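Local coordinates for protein TRAP dicarboxylate transporter, DctP subunit (Sulfurospirillum deleyianum, PDB 4OVS) that probably binds dicarboxylates such as succinate in the periplasm and delivers them to a TRAP membrane transporter for uptake, at residues M88-S96 / I170-A178; P99-I109 / M309-I320. All coordinates share one frame; numbering follows the deposited sequence.

How the contacts relate
Both contacts are buried and use the long loop between strand 86-87 and helix 113-120. Contact 1 is the more central, about 9 Å from the chain centre to its own, against about 16 Å for contact 2, and it includes a succinate-binding lysine. Its small interface is mostly serine, threonine and selenomethionine, with a water but no direct hydrogen bond. Contact 2, further out, buries more than twice the area and is largely apolar, tying the later part of the loop to the C-terminal helices. The centres of contact 1 and contact 2 lie about 11 Å apart. D105 and Q102 of contact 2 reach the start of helix 174-181, whose A178 in turn touches F316.

Contact 1: M88-S96 / I170-A178; sequences MPSFSKFTS and IMSSHVLEA
M171, a selenomethionine, lies along the turn formed by S90, S92 and K93 and makes most of the apolar contact. Its chain runs extended and then bends at the selenium (chi3 -70°), which lays CE against S92 OG at 3.3 Å. The SE atom itself sits 3.4 Å from S90 OG. From another direction K93 crosses the M171 chain at about a right angle, its CE 3.9 Å from M171 CG. The end of K93 belongs to the ligand site: NZ forms a salt bridge with D72 and a hydrogen bond to bound succinate, while M171 adjoins the succinate-binding R169.

Polar groups meet less directly. S92 O takes both the backbone N and the hydroxyl of T95 from the same face of its plane, with T95 OG1 2.9 Å from S92 O. T95 OG1 also lies 3.1 Å from S172 O, but the angle is too poor for a hydrogen bond. A water bridges instead, donating to T95 OG1 over 2.7 Å and accepting from H174 N. S173 is the N-cap of helix 174-181; its OG takes a weak bond from V175 N, whose other acceptor is Q102 OE1. D105 OD2 joins the segments by bonding both S92 OG and S173 OG.

With no direct hydrogen bond across it, this meeting of the loop after strand 86-87 with the turn after strand 167-170 relies on M171 packing beside the succinate-binding residues, one water and a shared carboxylate.

Contact 2: P99-I109 / M309-I320; sequences PEMQLFDLPFI and MEAIYPQFYKTI
Y313 presents one ring face to L106, whose CB approaches Y313 CE1 to 3.9 Å. L106 opens a type II beta turn that ends at I109, and this turn sits against the chain leaving helix 299-310 in the solute-binding protein fold. The Y313 hydroxyl donates to P107 O over 2.9 Å; the acceptor lies in the ring plane, but the donor stands 42° above the plane of the P107 carbonyl. A phenylalanine in place of Y313 would probably leave the P107 carbonyl without this donor and the turn without its one direct hydrogen bond to the C-terminal segment. P107 and I312 meet tip to tip, with P107 CD 3.7 Å from I312 CD1, and P107 CB also rests on M309 CB. E310 turns its carboxylate nearly perpendicular to the F108 ring, bringing OE2 to within 3.4 Å of F108 CB.

I320 packs on the start of segment 99-109. With CG1 beside its backbone N (chi1 -59°) and the chain extended beyond, it carries CD1 to 3.5 Å from Q102 CB, while CG2 meets L103 CB. The Q102 amide is shared out: OE1 accepts from V175 N, and NE2 donates to P99 O, nearly in its own amide plane. NE2 also donates to a water 2.9 Å away, which sits 3.1 Å from T319 OG1.

Contact 1: M88-S96 / I170-A178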
loop_
_atom_site.group_PDB
_atom_site.type_symbol
_atom_site.label_atom_id
_atom_site.label_comp_id
_atom_site.label_asym_id
_atom_site.label_seq_id
_atom_site.Cartn_x
_atom_site.Cartn_y
_atom_site.Cartn_z
HETATM N N MSE A 88 7.635 -5.783 -2.326
HETATM C CA MSE A 88 6.175 -5.699 -2.446
HETATM C C MSE A 88 5.638 -4.280 -2.304
HETATM O O MSE A 88 4.862 -3.985 -1.391
HETATM C CB MSE A 88 5.523 -6.611 -1.452
HETATM C CG MSE A 88 5.903 -8.049 -1.539
HETATM SE SE MSE A 88 7.397 -8.453 -0.317
HETATM C CE MSE A 88 7.315 -10.368 -0.407
ATOM N N PRO A 89 6.070 -3.387 -3.184
ATOM C CA PRO A 89 5.793 -1.948 -3.085
ATOM C C PRO A 89 4.345 -1.618 -3.276
ATOM O O PRO A 89 3.676 -2.319 -4.008
ATOM C CB PRO A 89 6.616 -1.358 -4.233
ATOM C CG PRO A 89 7.649 -2.371 -4.491
ATOM C CD PRO A 89 7.012 -3.678 -4.267
ATOM N N SER A 90 3.835 -0.575 -2.619
ATOM C CA SER A 90 2.455 -0.159 -2.874
ATOM C C SER A 90 2.359 0.449 -4.293
ATOM O O SER A 90 3.360 0.849 -4.872
ATOM C CB SER A 90 1.978 0.848 -1.856
ATOM O OG SER A 90 2.618 2.080 -2.068
ATOM N N PHE A 91 1.145 0.511 -4.835
ATOM C CA PHE A 91 0.934 0.994 -6.196
ATOM C C PHE A 91 1.571 2.368 -6.413
ATOM O O PHE A 91 2.157 2.660 -7.455
ATOM C CB PHE A 91 -0.584 1.031 -6.509
ATOM C CG PHE A 91 -1.296 -0.318 -6.347
ATOM C CD1 PHE A 91 -0.633 -1.497 -6.603
ATOM C CD2 PHE A 91 -2.595 -0.381 -5.889
ATOM C CE1 PHE A 91 -1.249 -2.706 -6.417
ATOM C CE2 PHE A 91 -3.220 -1.588 -5.685
ATOM C CZ PHE A 91 -2.563 -2.746 -5.971
ATOM N N SER A 92 1.409 3.241 -5.450
ATOM C CA SER A 92 1.958 4.614 -5.556
ATOM C C SER A 92 3.457 4.621 -5.829
ATOM O O SER A 92 3.977 5.537 -6.457
ATOM C CB SER A 92 1.751 5.403 -4.248
ATOM O OG SER A 92 0.381 5.657 -3.962
ATOM N N LYS A 93 4.148 3.609 -5.327
ATOM C CA LYS A 93 5.581 3.534 -5.397
ATOM C C LYS A 93 6.048 3.270 -6.841
ATOM O O LYS A 93 7.188 3.520 -7.167
ATOM C CB LYS A 93 6.093 2.446 -4.456
ATOM C CG LYS A 93 5.649 2.574 -3.008
ATOM C CD LYS A 93 6.357 3.675 -2.242
ATOM C CE LYS A 93 5.526 4.163 -1.043
ATOM N NZ LYS A 93 5.429 3.210 0.078
ATOM N N PHE A 94 5.147 2.797 -7.697
ATOM C CA PHE A 94 5.448 2.533 -9.107
ATOM C C PHE A 94 5.156 3.708 -10.039
ATOM O O PHE A 94 5.467 3.667 -11.237
ATOM C CB PHE A 94 4.606 1.349 -9.613
ATOM C CG PHE A 94 4.993 0.004 -9.017
ATOM C CD1 PHE A 94 5.975 -0.782 -9.607
ATOM C CD2 PHE A 94 4.359 -0.475 -7.881
ATOM C CE1 PHE A 94 6.320 -2.002 -9.090
ATOM C CE2 PHE A 94 4.706 -1.717 -7.344
ATOM C CZ PHE A 94 5.678 -2.473 -7.939
ATOM N N THR A 95 4.532 4.749 -9.517
ATOM C CA THR A 95 3.934 5.740 -10.407
ATOM C C THR A 95 4.926 6.615 -11.178
ATOM O O THR A 95 4.541 7.236 -12.153
ATOM C CB THR A 95 2.865 6.599 -9.680
ATOM O OG1 THR A 95 3.466 7.423 -8.664
ATOM C CG2 THR A 95 1.779 5.676 -9.057
ATOM N N SER A 96 6.193 6.651 -10.775
ATOM C CA SER A 96 7.179 7.339 -11.594
ATOM C C SER A 96 7.642 6.482 -12.790
ATOM O O SER A 96 7.917 7.027 -13.831
ATOM C CB SER A 96 8.379 7.818 -10.776
ATOM O OG SER A 96 9.149 6.743 -10.265
ATOM N N ILE A 170 2.136 12.291 2.216
ATOM C CA ILE A 170 1.649 11.367 1.182
ATOM C C ILE A 170 2.779 10.496 0.659
ATOM O O ILE A 170 3.954 10.836 0.784
ATOM C CB ILE A 170 1.107 12.095 -0.037
ATOM C CG1 ILE A 170 2.142 13.088 -0.565
ATOM C CG2 ILE A 170 -0.170 12.809 0.314
ATOM C CD1 ILE A 170 1.761 13.676 -1.937
HETATM N N MSE A 171 2.416 9.382 0.056
HETATM C CA MSE A 171 3.335 8.643 -0.794
HETATM C C MSE A 171 3.534 9.421 -2.099
HETATM O O MSE A 171 2.764 10.358 -2.401
HETATM C CB MSE A 171 2.759 7.276 -1.093
HETATM C CG MSE A 171 2.516 6.383 0.137
HETATM SE SE MSE A 171 1.452 4.753 -0.375
HETATM C CE MSE A 171 -0.266 5.606 -0.749
ATOM N N SER A 172 4.543 9.025 -2.878
ATOM C CA SER A 172 4.975 9.832 -4.015
ATOM C C SER A 172 4.128 9.582 -5.230
ATOM O O SER A 172 4.466 8.758 -6.062
ATOM C CB SER A 172 6.415 9.530 -4.402
ATOM O OG SER A 172 6.839 10.449 -5.409
ATOM N N SER A 173 3.043 10.325 -5.345
ATOM C CA SER A 173 2.085 10.100 -6.394
ATOM C C SER A 173 1.381 11.384 -6.738
ATOM O O SER A 173 0.821 12.034 -5.857
ATOM C CB SER A 173 1.038 9.105 -5.909
ATOM O OG SER A 173 -0.067 9.083 -6.805
ATOM N N HIS A 174 1.374 11.748 -8.016
ATOM C CA HIS A 174 0.716 12.985 -8.430
ATOM C C HIS A 174 -0.774 12.941 -8.146
ATOM O O HIS A 174 -1.376 13.964 -7.855
ATOM C CB HIS A 174 0.986 13.306 -9.900
ATOM C CG HIS A 174 2.438 13.501 -10.200
ATOM N ND1 HIS A 174 3.068 12.892 -11.263
ATOM C CD2 HIS A 174 3.385 14.234 -9.568
ATOM C CE1 HIS A 174 4.341 13.247 -11.280
ATOM N NE2 HIS A 174 4.559 14.057 -10.260
ATOM N N VAL A 175 -1.371 11.758 -8.146
ATOM C CA VAL A 175 -2.804 11.689 -7.869
ATOM C C VAL A 175 -3.102 12.079 -6.420
ATOM O O VAL A 175 -4.024 12.854 -6.141
ATOM C CB VAL A 175 -3.380 10.305 -8.164
ATOM C CG1 VAL A 175 -4.604 10.037 -7.277
ATOM C CG2 VAL A 175 -3.700 10.165 -9.675
ATOM N N LEU A 176 -2.321 11.542 -5.489
ATOM C CA LEU A 176 -2.479 11.914 -4.074
ATOM C C LEU A 176 -2.194 13.376 -3.794
ATOM O O LEU A 176 -2.825 13.955 -2.917
ATOM C CB LEU A 176 -1.583 11.078 -3.199
ATOM C CG LEU A 176 -1.796 9.580 -3.335
ATOM C CD1 LEU A 176 -0.801 8.880 -2.454
ATOM C CD2 LEU A 176 -3.223 9.137 -3.010
ATOM N N GLU A 177 -1.246 13.999 -4.492
ATOM C CA GLU A 177 -1.000 15.403 -4.178
ATOM C C GLU A 177 -2.132 16.253 -4.732
ATOM O O GLU A 177 -2.529 17.242 -4.130
ATOM C CB GLU A 177 0.409 15.913 -4.572
ATOM C CG GLU A 177 0.892 15.670 -5.953
ATOM C CD GLU A 177 2.344 16.122 -6.133
ATOM O OE1 GLU A 177 3.231 15.261 -6.344
ATOM O OE2 GLU A 177 2.596 17.349 -6.059
ATOM N N ALA A 178 -2.668 15.847 -5.868
ATOM C CA ALA A 178 -3.857 16.481 -6.417
ATOM C C ALA A 178 -5.056 16.309 -5.467
ATOM O O ALA A 178 -5.843 17.226 -5.264
ATOM C CB ALA A 178 -4.158 15.888 -7.783
HETATM O O HOH W 1 3.315 9.903 -9.802
#

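Contact 2: P99-I109 / M309-I320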
loop_
_atom_site.group_PDB
_atom_site.type_symbol
_atom_site.label_atom_id
_atom_site.label_comp_id
_atom_site.label_asym_id
_atom_site.label_seq_id
_atom_site.Cartn_x
_atom_site.Cartn_y
_atom_site.Cartn_z
ATOM N N PRO A 99 3.287 5.611 -14.873
ATOM C CA PRO A 99 2.280 6.615 -14.529
ATOM C C PRO A 99 0.884 6.053 -14.375
ATOM O O PRO A 99 0.146 6.486 -13.472
ATOM C CB PRO A 99 2.351 7.589 -15.696
ATOM C CG PRO A 99 3.779 7.531 -16.138
ATOM C CD PRO A 99 4.283 6.135 -15.820
ATOM N N GLU A 100 0.530 5.075 -15.200
ATOM C CA GLU A 100 -0.836 4.551 -15.212
ATOM C C GLU A 100 -1.214 3.846 -13.906
ATOM O O GLU A 100 -2.394 3.689 -13.600
ATOM C CB GLU A 100 -1.062 3.595 -16.408
ATOM C CG GLU A 100 -0.941 4.250 -17.771
ATOM C CD GLU A 100 0.487 4.265 -18.289
ATOM O OE1 GLU A 100 0.699 4.283 -19.526
ATOM O OE2 GLU A 100 1.406 4.268 -17.450
HETATM N N MSE A 101 -0.220 3.402 -13.150
HETATM C CA MSE A 101 -0.516 2.739 -11.887
HETATM C C MSE A 101 -1.252 3.710 -10.958
HETATM O O MSE A 101 -1.854 3.297 -9.967
HETATM C CB MSE A 101 0.753 2.245 -11.223
HETATM C CG MSE A 101 0.501 1.294 -10.061
HETATM SE SE MSE A 101 -0.028 -0.496 -10.616
HETATM C CE MSE A 101 1.660 -0.980 -11.420
ATOM N N GLN A 102 -1.227 5.003 -11.278
ATOM C CA GLN A 102 -1.979 5.972 -10.472
ATOM C C GLN A 102 -3.476 5.724 -10.525
ATOM O O GLN A 102 -4.235 6.263 -9.712
ATOM C CB GLN A 102 -1.678 7.401 -10.902
ATOM C CG GLN A 102 -0.326 7.837 -10.513
ATOM C CD GLN A 102 -0.045 9.239 -10.967
ATOM O OE1 GLN A 102 -0.004 10.170 -10.158
ATOM N NE2 GLN A 102 0.156 9.406 -12.274
ATOM N N LEU A 103 -3.917 4.928 -11.488
ATOM C CA LEU A 103 -5.314 4.523 -11.544
ATOM C C LEU A 103 -5.835 4.015 -10.175
ATOM O O LEU A 103 -6.885 4.411 -9.731
ATOM C CB LEU A 103 -5.479 3.433 -12.593
ATOM C CG LEU A 103 -6.801 2.687 -12.696
ATOM C CD1 LEU A 103 -7.925 3.557 -13.230
ATOM C CD2 LEU A 103 -6.545 1.530 -13.612
ATOM N N PHE A 104 -5.077 3.160 -9.524
ATOM C CA PHE A 104 -5.503 2.516 -8.289
ATOM C C PHE A 104 -5.436 3.458 -7.040
ATOM O O PHE A 104 -5.946 3.128 -5.974
ATOM C CB PHE A 104 -4.618 1.300 -8.035
ATOM C CG PHE A 104 -4.662 0.249 -9.114
ATOM C CD1 PHE A 104 -5.735 0.148 -9.984
ATOM C CD2 PHE A 104 -3.627 -0.673 -9.235
ATOM C CE1 PHE A 104 -5.784 -0.840 -10.957
ATOM C CE2 PHE A 104 -3.667 -1.674 -10.227
ATOM C CZ PHE A 104 -4.743 -1.758 -11.070
ATOM N N ASP A 105 -4.815 4.622 -7.190
ATOM C CA ASP A 105 -4.783 5.658 -6.153
ATOM C C ASP A 105 -5.949 6.638 -6.224
ATOM O O ASP A 105 -6.156 7.415 -5.309
ATOM C CB ASP A 105 -3.531 6.519 -6.299
ATOM C CG ASP A 105 -2.334 5.917 -5.666
ATOM O OD1 ASP A 105 -2.475 4.892 -4.957
ATOM O OD2 ASP A 105 -1.242 6.482 -5.888
ATOM N N LEU A 106 -6.688 6.651 -7.326
ATOM C CA LEU A 106 -7.744 7.655 -7.475
ATOM C C LEU A 106 -8.753 7.543 -6.346
ATOM O O LEU A 106 -9.144 6.453 -5.962
ATOM C CB LEU A 106 -8.449 7.494 -8.804
ATOM C CG LEU A 106 -7.628 7.864 -10.033
ATOM C CD1 LEU A 106 -8.320 7.320 -11.298
ATOM C CD2 LEU A 106 -7.424 9.395 -10.095
ATOM N N PRO A 107 -9.159 8.675 -5.787
ATOM C CA PRO A 107 -10.070 8.600 -4.640
ATOM C C PRO A 107 -11.446 8.030 -4.994
ATOM O O PRO A 107 -12.068 8.451 -5.945
ATOM C CB PRO A 107 -10.156 10.045 -4.155
ATOM C CG PRO A 107 -9.584 10.887 -5.244
ATOM C CD PRO A 107 -8.617 10.019 -5.993
ATOM N N PHE A 108 -11.876 7.030 -4.230
ATOM C CA PHE A 108 -13.171 6.392 -4.413
ATOM C C PHE A 108 -13.333 5.590 -5.702
ATOM O O PHE A 108 -14.452 5.286 -6.080
ATOM C CB PHE A 108 -14.302 7.405 -4.313
ATOM C CG PHE A 108 -14.423 8.015 -2.951
ATOM C CD1 PHE A 108 -15.091 7.351 -1.943
ATOM C CD2 PHE A 108 -13.835 9.229 -2.671
ATOM C CE1 PHE A 108 -15.192 7.889 -0.666
ATOM C CE2 PHE A 108 -13.938 9.790 -1.384
ATOM C CZ PHE A 108 -14.617 9.115 -0.385
ATOM N N ILE A 109 -12.235 5.195 -6.337
ATOM C CA ILE A 109 -12.330 4.416 -7.574
ATOM C C ILE A 109 -12.862 2.983 -7.316
ATOM O O ILE A 109 -13.610 2.423 -8.116
ATOM C CB ILE A 109 -10.973 4.409 -8.358
ATOM C CG1 ILE A 109 -11.141 3.751 -9.735
ATOM C CG2 ILE A 109 -9.904 3.667 -7.617
ATOM C CD1 ILE A 109 -11.277 4.707 -10.874
HETATM N N MSE A 309 -13.325 15.161 -4.122
HETATM C CA MSE A 309 -12.116 14.429 -4.425
HETATM C C MSE A 309 -12.121 13.813 -5.831
HETATM O O MSE A 309 -11.061 13.659 -6.444
HETATM C CB MSE A 309 -11.862 13.376 -3.343
HETATM C CG MSE A 309 -11.369 13.988 -2.026
HETATM SE SE MSE A 309 -10.688 12.573 -0.824
HETATM C CE MSE A 309 -9.238 13.546 0.124
ATOM N N GLU A 310 -13.290 13.453 -6.339
ATOM C CA GLU A 310 -13.358 12.927 -7.697
ATOM C C GLU A 310 -13.134 14.005 -8.736
ATOM O O GLU A 310 -12.793 13.709 -9.890
ATOM C CB GLU A 310 -14.687 12.233 -7.934
ATOM C CG GLU A 310 -14.751 10.911 -7.193
ATOM C CD GLU A 310 -16.161 10.453 -6.943
ATOM O OE1 GLU A 310 -17.094 11.110 -7.458
ATOM O OE2 GLU A 310 -16.327 9.453 -6.196
ATOM N N ALA A 311 -13.305 15.258 -8.336
ATOM C CA ALA A 311 -13.154 16.364 -9.275
ATOM C C ALA A 311 -11.774 16.369 -9.916
ATOM O O ALA A 311 -11.559 17.022 -10.921
ATOM C CB ALA A 311 -13.427 17.716 -8.573
ATOM N N ILE A 312 -10.839 15.624 -9.334
ATOM C CA ILE A 312 -9.474 15.604 -9.832
ATOM C C ILE A 312 -9.268 14.656 -11.043
ATOM O O ILE A 312 -8.219 14.709 -11.698
ATOM C CB ILE A 312 -8.498 15.205 -8.718
ATOM C CG1 ILE A 312 -8.556 13.698 -8.453
ATOM C CG2 ILE A 312 -8.790 15.985 -7.399
ATOM C CD1 ILE A 312 -7.503 13.222 -7.468
ATOM N N TYR A 313 -10.234 13.780 -11.322
ATOM C CA TYR A 313 -10.009 12.706 -12.309
ATOM C C TYR A 313 -9.556 13.258 -13.678
ATOM O O TYR A 313 -8.636 12.717 -14.302
ATOM C CB TYR A 313 -11.265 11.839 -12.504
ATOM C CG TYR A 313 -11.558 10.760 -11.460
ATOM C CD1 TYR A 313 -11.168 10.891 -10.137
ATOM C CD2 TYR A 313 -12.268 9.621 -11.815
ATOM C CE1 TYR A 313 -11.470 9.892 -9.186
ATOM C CE2 TYR A 313 -12.569 8.637 -10.888
ATOM C CZ TYR A 313 -12.177 8.777 -9.573
ATOM O OH TYR A 313 -12.489 7.760 -8.680
ATOM N N PRO A 314 -10.215 14.318 -14.168
ATOM C CA PRO A 314 -9.863 14.749 -15.526
ATOM C C PRO A 314 -8.422 15.219 -15.695
ATOM O O PRO A 314 -7.852 15.083 -16.768
ATOM C CB PRO A 314 -10.845 15.884 -15.788
ATOM C CG PRO A 314 -12.057 15.478 -15.025
ATOM C CD PRO A 314 -11.533 14.834 -13.759
ATOM N N GLN A 315 -7.836 15.767 -14.650
ATOM C CA GLN A 315 -6.424 16.135 -14.670
ATOM C C GLN A 315 -5.552 14.953 -15.115
ATOM O O GLN A 315 -4.421 15.150 -15.559
ATOM C CB GLN A 315 -5.968 16.555 -13.263
ATOM C CG GLN A 315 -6.860 17.582 -12.567
ATOM C CD GLN A 315 -6.277 18.014 -11.242
ATOM O OE1 GLN A 315 -5.073 17.868 -11.005
ATOM N NE2 GLN A 315 -7.122 18.520 -10.363
ATOM N N PHE A 316 -6.077 13.731 -14.986
ATOM C CA PHE A 316 -5.279 12.527 -15.174
ATOM C C PHE A 316 -5.689 11.642 -16.372
ATOM O O PHE A 316 -5.136 10.549 -16.554
ATOM C CB PHE A 316 -5.299 11.707 -13.874
ATOM C CG PHE A 316 -4.695 12.422 -12.723
ATOM C CD1 PHE A 316 -3.335 12.398 -12.529
ATOM C CD2 PHE A 316 -5.479 13.168 -11.861
ATOM C CE1 PHE A 316 -2.758 13.091 -11.465
ATOM C CE2 PHE A 316 -4.915 13.859 -10.793
ATOM C CZ PHE A 316 -3.556 13.816 -10.593
ATOM N N TYR A 317 -6.649 12.098 -17.171
ATOM C CA TYR A 317 -7.008 11.403 -18.415
ATOM C C TYR A 317 -5.804 11.266 -19.348
ATOM O O TYR A 317 -5.664 10.275 -20.070
ATOM C CB TYR A 317 -8.110 12.166 -19.157
ATOM C CG TYR A 317 -9.478 12.103 -18.505
ATOM C CD1 TYR A 317 -9.688 11.391 -17.326
ATOM C CD2 TYR A 317 -10.564 12.764 -19.071
ATOM C CE1 TYR A 317 -10.947 11.341 -16.747
ATOM C CE2 TYR A 317 -11.807 12.710 -18.509
ATOM C CZ TYR A 317 -12.001 11.998 -17.354
ATOM O OH TYR A 317 -13.254 11.958 -16.800
ATOM N N LYS A 318 -4.933 12.265 -19.338
ATOM C CA LYS A 318 -3.801 12.259 -20.237
ATOM C C LYS A 318 -2.765 11.208 -19.851
ATOM O O LYS A 318 -2.309 10.446 -20.705
ATOM C CB LYS A 318 -3.176 13.647 -20.282
ATOM C CG LYS A 318 -1.933 13.755 -21.127
ATOM C CD LYS A 318 -1.330 15.138 -20.958
ATOM C CE LYS A 318 -2.154 16.202 -21.661
ATOM N NZ LYS A 318 -1.999 16.086 -23.127
ATOM N N THR A 319 -2.416 11.137 -18.569
ATOM C CA THR A 319 -1.291 10.305 -18.157
ATOM C C THR A 319 -1.721 8.912 -17.709
ATOM O O THR A 319 -0.924 7.984 -17.766
ATOM C CB THR A 319 -0.508 10.973 -17.021
ATOM O OG1 THR A 319 -1.422 11.396 -15.999
ATOM C CG2 THR A 319 0.252 12.183 -17.533
ATOM N N ILE A 320 -2.969 8.770 -17.261
ATOM C CA ILE A 320 -3.520 7.465 -16.857
ATOM C C ILE A 320 -4.353 6.836 -17.968
ATOM O O ILE A 320 -4.224 5.646 -18.250
ATOM C CB ILE A 320 -4.429 7.575 -15.603
ATOM C CG1 ILE A 320 -3.651 8.158 -14.421
ATOM C CG2 ILE A 320 -5.012 6.202 -15.242
ATOM C CD1 ILE A 320 -4.361 8.005 -13.059
HETATM O O HOH W 2 0.609 11.905 -13.755
#